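PDB 3N9T: PnpC from Pseudomonas putida, which catalyses the dioxygen-dependent ring cleavage of hydroxyquinol at a ferric iron, probably opening the ring between two neighbouring hydroxylated carbons. Local coordinates for residues 192-197 and 216-221. Numbering follows the deposited sequence.
Sequences VCYPIP and PAHLHF. With FE (Fe (III) ion), chain D.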
ATOM      1  N   VAL A 192      16.453 -11.762 -25.735  1.00 21.06           N
ATOM      2  CA  VAL A 192      17.330 -10.708 -25.186  1.00 23.20           C
ATOM      3  C   VAL A 192      16.737 -10.083 -23.890  1.00 23.36           C
ATOM      4  O   VAL A 192      15.511 -10.059 -23.683  1.00 21.58           O
ATOM      5  CB  VAL A 192      17.665  -9.614 -26.257  1.00 24.30           C
ATOM      6  CG1 VAL A 192      18.096 -10.274 -27.635  1.00 25.20           C
ATOM      7  CG2 VAL A 192      16.446  -8.764 -26.554  1.00 28.10           C
ATOM      8  N   CYS A 193      17.629  -9.637 -22.984  1.00 23.66           N
ATOM      9  CA  CYS A 193      17.207  -8.925 -21.748  1.00 23.22           C
ATOM     10  C   CYS A 193      16.516  -7.592 -22.117  1.00 23.85           C
ATOM     11  O   CYS A 193      16.763  -7.024 -23.202  1.00 22.88           O
ATOM     12  CB  CYS A 193      18.409  -8.741 -20.811  1.00 23.64           C
ATOM     13  SG  CYS A 193      19.795  -7.864 -21.531  1.00 29.14           S
ATOM     14  N   TYR A 194      15.645  -7.090 -21.259  1.00 23.25           N
ATOM     15  CA  TYR A 194      14.930  -5.858 -21.563  1.00 22.87           C
ATOM     16  C   TYR A 194      14.563  -5.214 -20.208  1.00 21.85           C
ATOM     17  O   TYR A 194      14.502  -5.957 -19.221  1.00 20.48           O
ATOM     18  CB  TYR A 194      13.680  -6.154 -22.410  1.00 23.37           C
ATOM     19  CG  TYR A 194      12.663  -7.080 -21.732  1.00 26.03           C
ATOM     20  CD1 TYR A 194      12.670  -8.446 -21.981  1.00 26.82           C
ATOM     21  CD2 TYR A 194      11.662  -6.580 -20.900  1.00 27.02           C
ATOM     22  CE1 TYR A 194      11.727  -9.299 -21.419  1.00 29.73           C
ATOM     23  CE2 TYR A 194      10.716  -7.433 -20.306  1.00 30.99           C
ATOM     24  CZ  TYR A 194      10.746  -8.806 -20.558  1.00 28.46           C
ATOM     25  OH  TYR A 194       9.811  -9.722 -20.013  1.00 31.88           O
ATOM     26  N   PRO A 195      14.404  -3.851 -20.141  1.00 21.28           N
ATOM     27  CA  PRO A 195      14.120  -3.222 -18.849  1.00 21.27           C
ATOM     28  C   PRO A 195      12.617  -3.110 -18.630  1.00 20.61           C
ATOM     29  O   PRO A 195      11.840  -3.052 -19.590  1.00 20.68           O
ATOM     30  CB  PRO A 195      14.726  -1.799 -19.009  1.00 21.63           C
ATOM     31  CG  PRO A 195      14.358  -1.460 -20.494  1.00 22.08           C
ATOM     32  CD  PRO A 195      14.563  -2.811 -21.215  1.00 22.25           C
ATOM     33  N   ILE A 196      12.211  -3.090 -17.372  1.00 18.88           N
ATOM     34  CA  ILE A 196      10.814  -2.838 -17.057  1.00 19.06           C
ATOM     35  C   ILE A 196      10.544  -1.320 -17.107  1.00 18.98           C
ATOM     36  O   ILE A 196      11.490  -0.530 -17.021  1.00 18.82           O
ATOM     37  CB  ILE A 196      10.462  -3.396 -15.683  1.00 18.66           C
ATOM     38  CG1 ILE A 196      11.242  -2.614 -14.613  1.00 20.34           C
ATOM     39  CG2 ILE A 196      10.762  -4.931 -15.567  1.00 17.73           C
ATOM     40  CD1 ILE A 196      10.471  -2.670 -13.241  1.00 23.72           C
ATOM     41  N   PRO A 197       9.264  -0.904 -17.139  1.00 19.44           N
ATOM     42  CA  PRO A 197       9.011   0.566 -17.226  1.00 20.27           C
ATOM     43  C   PRO A 197       9.544   1.341 -16.015  1.00 20.22           C
ATOM     44  O   PRO A 197       9.337   0.958 -14.848  1.00 18.48           O
ATOM     45  CB  PRO A 197       7.477   0.659 -17.304  1.00 20.32           C
ATOM     46  CG  PRO A 197       6.982  -0.760 -17.636  1.00 18.63           C
ATOM     47  CD  PRO A 197       8.023  -1.708 -17.185  1.00 19.71           C
ATOM     48  N   PRO A 216      16.626 -10.455 -16.900  1.00 15.09           N
ATOM     49  CA  PRO A 216      17.398 -11.364 -17.765  1.00 15.39           C
ATOM     50  C   PRO A 216      16.559 -11.928 -18.906  1.00 15.77           C
ATOM     51  O   PRO A 216      15.351 -12.106 -18.760  1.00 14.58           O
ATOM     52  CB  PRO A 216      17.797 -12.516 -16.841  1.00 14.63           C
ATOM     53  CG  PRO A 216      16.848 -12.433 -15.676  1.00 13.34           C
ATOM     54  CD  PRO A 216      16.333 -11.040 -15.568  1.00 14.36           C
ATOM     55  N   ALA A 217      17.230 -12.247 -20.018  1.00 14.89           N
ATOM     56  CA  ALA A 217      16.586 -12.850 -21.195  1.00 15.02           C
ATOM     57  C   ALA A 217      15.816 -14.126 -20.852  1.00 14.13           C
ATOM     58  O   ALA A 217      16.276 -14.945 -20.065  1.00 13.59           O
ATOM     59  CB  ALA A 217      17.653 -13.104 -22.303  1.00 13.69           C
ATOM     60  N   HIS A 218      14.597 -14.247 -21.373  1.00 14.97           N
ATOM     61  CA  HIS A 218      13.790 -15.431 -21.084  1.00 16.37           C
ATOM     62  C   HIS A 218      12.795 -15.757 -22.145  1.00 16.30           C
ATOM     63  O   HIS A 218      12.379 -14.872 -22.896  1.00 14.56           O
ATOM     64  CB  HIS A 218      13.017 -15.285 -19.772  1.00 16.37           C
ATOM     65  CG  HIS A 218      12.164 -14.042 -19.695  1.00 19.93           C
ATOM     66  ND1 HIS A 218      12.670 -12.820 -19.325  1.00 16.10           N
ATOM     67  CD2 HIS A 218      10.836 -13.848 -19.913  1.00 20.24           C
ATOM     68  CE1 HIS A 218      11.688 -11.918 -19.343  1.00 22.76           C
ATOM     69  NE2 HIS A 218      10.567 -12.514 -19.706  1.00 26.90           N
ATOM     70  N   LEU A 219      12.298 -17.002 -22.066  1.00 15.62           N
ATOM     71  CA  LEU A 219      11.199 -17.437 -22.916  1.00 16.23           C
ATOM     72  C   LEU A 219      10.067 -17.851 -21.954  1.00 17.06           C
ATOM     73  O   LEU A 219      10.337 -18.578 -20.988  1.00 15.18           O
ATOM     74  CB  LEU A 219      11.682 -18.613 -23.799  1.00 15.75           C
ATOM     75  CG  LEU A 219      10.704 -19.285 -24.798  1.00 19.21           C
ATOM     76  CD1 LEU A 219      10.025 -18.254 -25.789  1.00 17.49           C
ATOM     77  CD2 LEU A 219      11.453 -20.367 -25.586  1.00 17.13           C
ATOM     78  N   HIS A 220       8.835 -17.383 -22.213  1.00 15.25           N
ATOM     79  CA  HIS A 220       7.673 -17.674 -21.339  1.00 17.13           C
ATOM     80  C   HIS A 220       7.043 -18.940 -21.824  1.00 15.94           C
ATOM     81  O   HIS A 220       6.973 -19.144 -23.014  1.00 14.04           O
ATOM     82  CB  HIS A 220       6.610 -16.583 -21.419  1.00 17.15           C
ATOM     83  CG  HIS A 220       7.019 -15.259 -20.808  1.00 20.73           C
ATOM     84  ND1 HIS A 220       6.882 -14.995 -19.460  1.00 25.05           N
ATOM     85  CD2 HIS A 220       7.556 -14.133 -21.362  1.00 19.31           C
ATOM     86  CE1 HIS A 220       7.313 -13.763 -19.205  1.00 26.40           C
ATOM     87  NE2 HIS A 220       7.736 -13.217 -20.339  1.00 26.64           N
ATOM     88  N   PHE A 221       6.698 -19.851 -20.909  1.00 15.46           N
ATOM     89  CA  PHE A 221       5.902 -21.065 -21.258  1.00 15.44           C
ATOM     90  C   PHE A 221       4.630 -21.183 -20.395  1.00 16.75           C
ATOM     91  O   PHE A 221       4.701 -21.020 -19.139  1.00 15.53           O
ATOM     92  CB  PHE A 221       6.687 -22.337 -20.987  1.00 16.35           C
ATOM     93  CG  PHE A 221       7.777 -22.613 -21.976  1.00 15.54           C
ATOM     94  CD1 PHE A 221       8.989 -21.888 -21.902  1.00 14.51           C
ATOM     95  CD2 PHE A 221       7.597 -23.562 -22.998  1.00 14.93           C
ATOM     96  CE1 PHE A 221      10.005 -22.130 -22.815  1.00 12.44           C
ATOM     97  CE2 PHE A 221       8.651 -23.837 -23.920  1.00 15.51           C
ATOM     98  CZ  PHE A 221       9.838 -23.085 -23.843  1.00 13.30           C
TER
HETATM   99 FE    FE D 292       8.854 -11.652 -20.167  1.00 40.62          FE
HETATM  100  O   HOH W   1      13.737 -11.870 -22.604  1.00 23.10           O
HETATM  101  O   HOH W   2       7.247 -10.987 -18.948  1.00 41.05           O
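The iron(III) site of an intradiol dioxygenase joins Tyr194 to His218 and His220. Tyr194 comes from the short strand 194-195, the two histidines from strand 214-224, which runs antiparallel to it. Tyr194 OH binds the iron at 2.2 Å, with the metal in the plane of the phenol ring. His218 NE2 lies 2.0 Å from the iron and His220 NE2 1.9 Å. Water 2 is a further ligand, and Tyr160, outside both segments, also binds the metal.

The Tyr194 and His218 side chains cross at about a right angle and meet rim to rim, their ring planes at 49°. Tyr194 CE1 approaches His218 CE1 to 3.3 Å. Tyr194 OH and His218 NE2 are close because they share the metal, not through a hydrogen bond. At the other ring nitrogen of His218, ND1 donates to Pro216 O over 2.8 Å. This bond is nearly straight (173°) and lies in the ring plane. The first torsion of His218 (chi1 54°) sets CG between the backbone N and the carbonyl carbon, which lets the ring reach back to Pro216.

Away from the iron, Ala217 CB packs on the backbone of Val192 and Cys193, 3.5 Å from Cys193 N. Water 1 bridges the segments, accepting from His218 N and donating to Val192 O.

Two tyrosines and two histidines are the protein ligands characteristic of this family. The ND1 bond to Pro216 O leaves His218 NE2 directed at the iron. The Pro216 carbonyl and the iron, gripping ND1 and NE2, together set the rotation of the ring. The oxygen donors of the two tyrosines would be expected to suit iron(III).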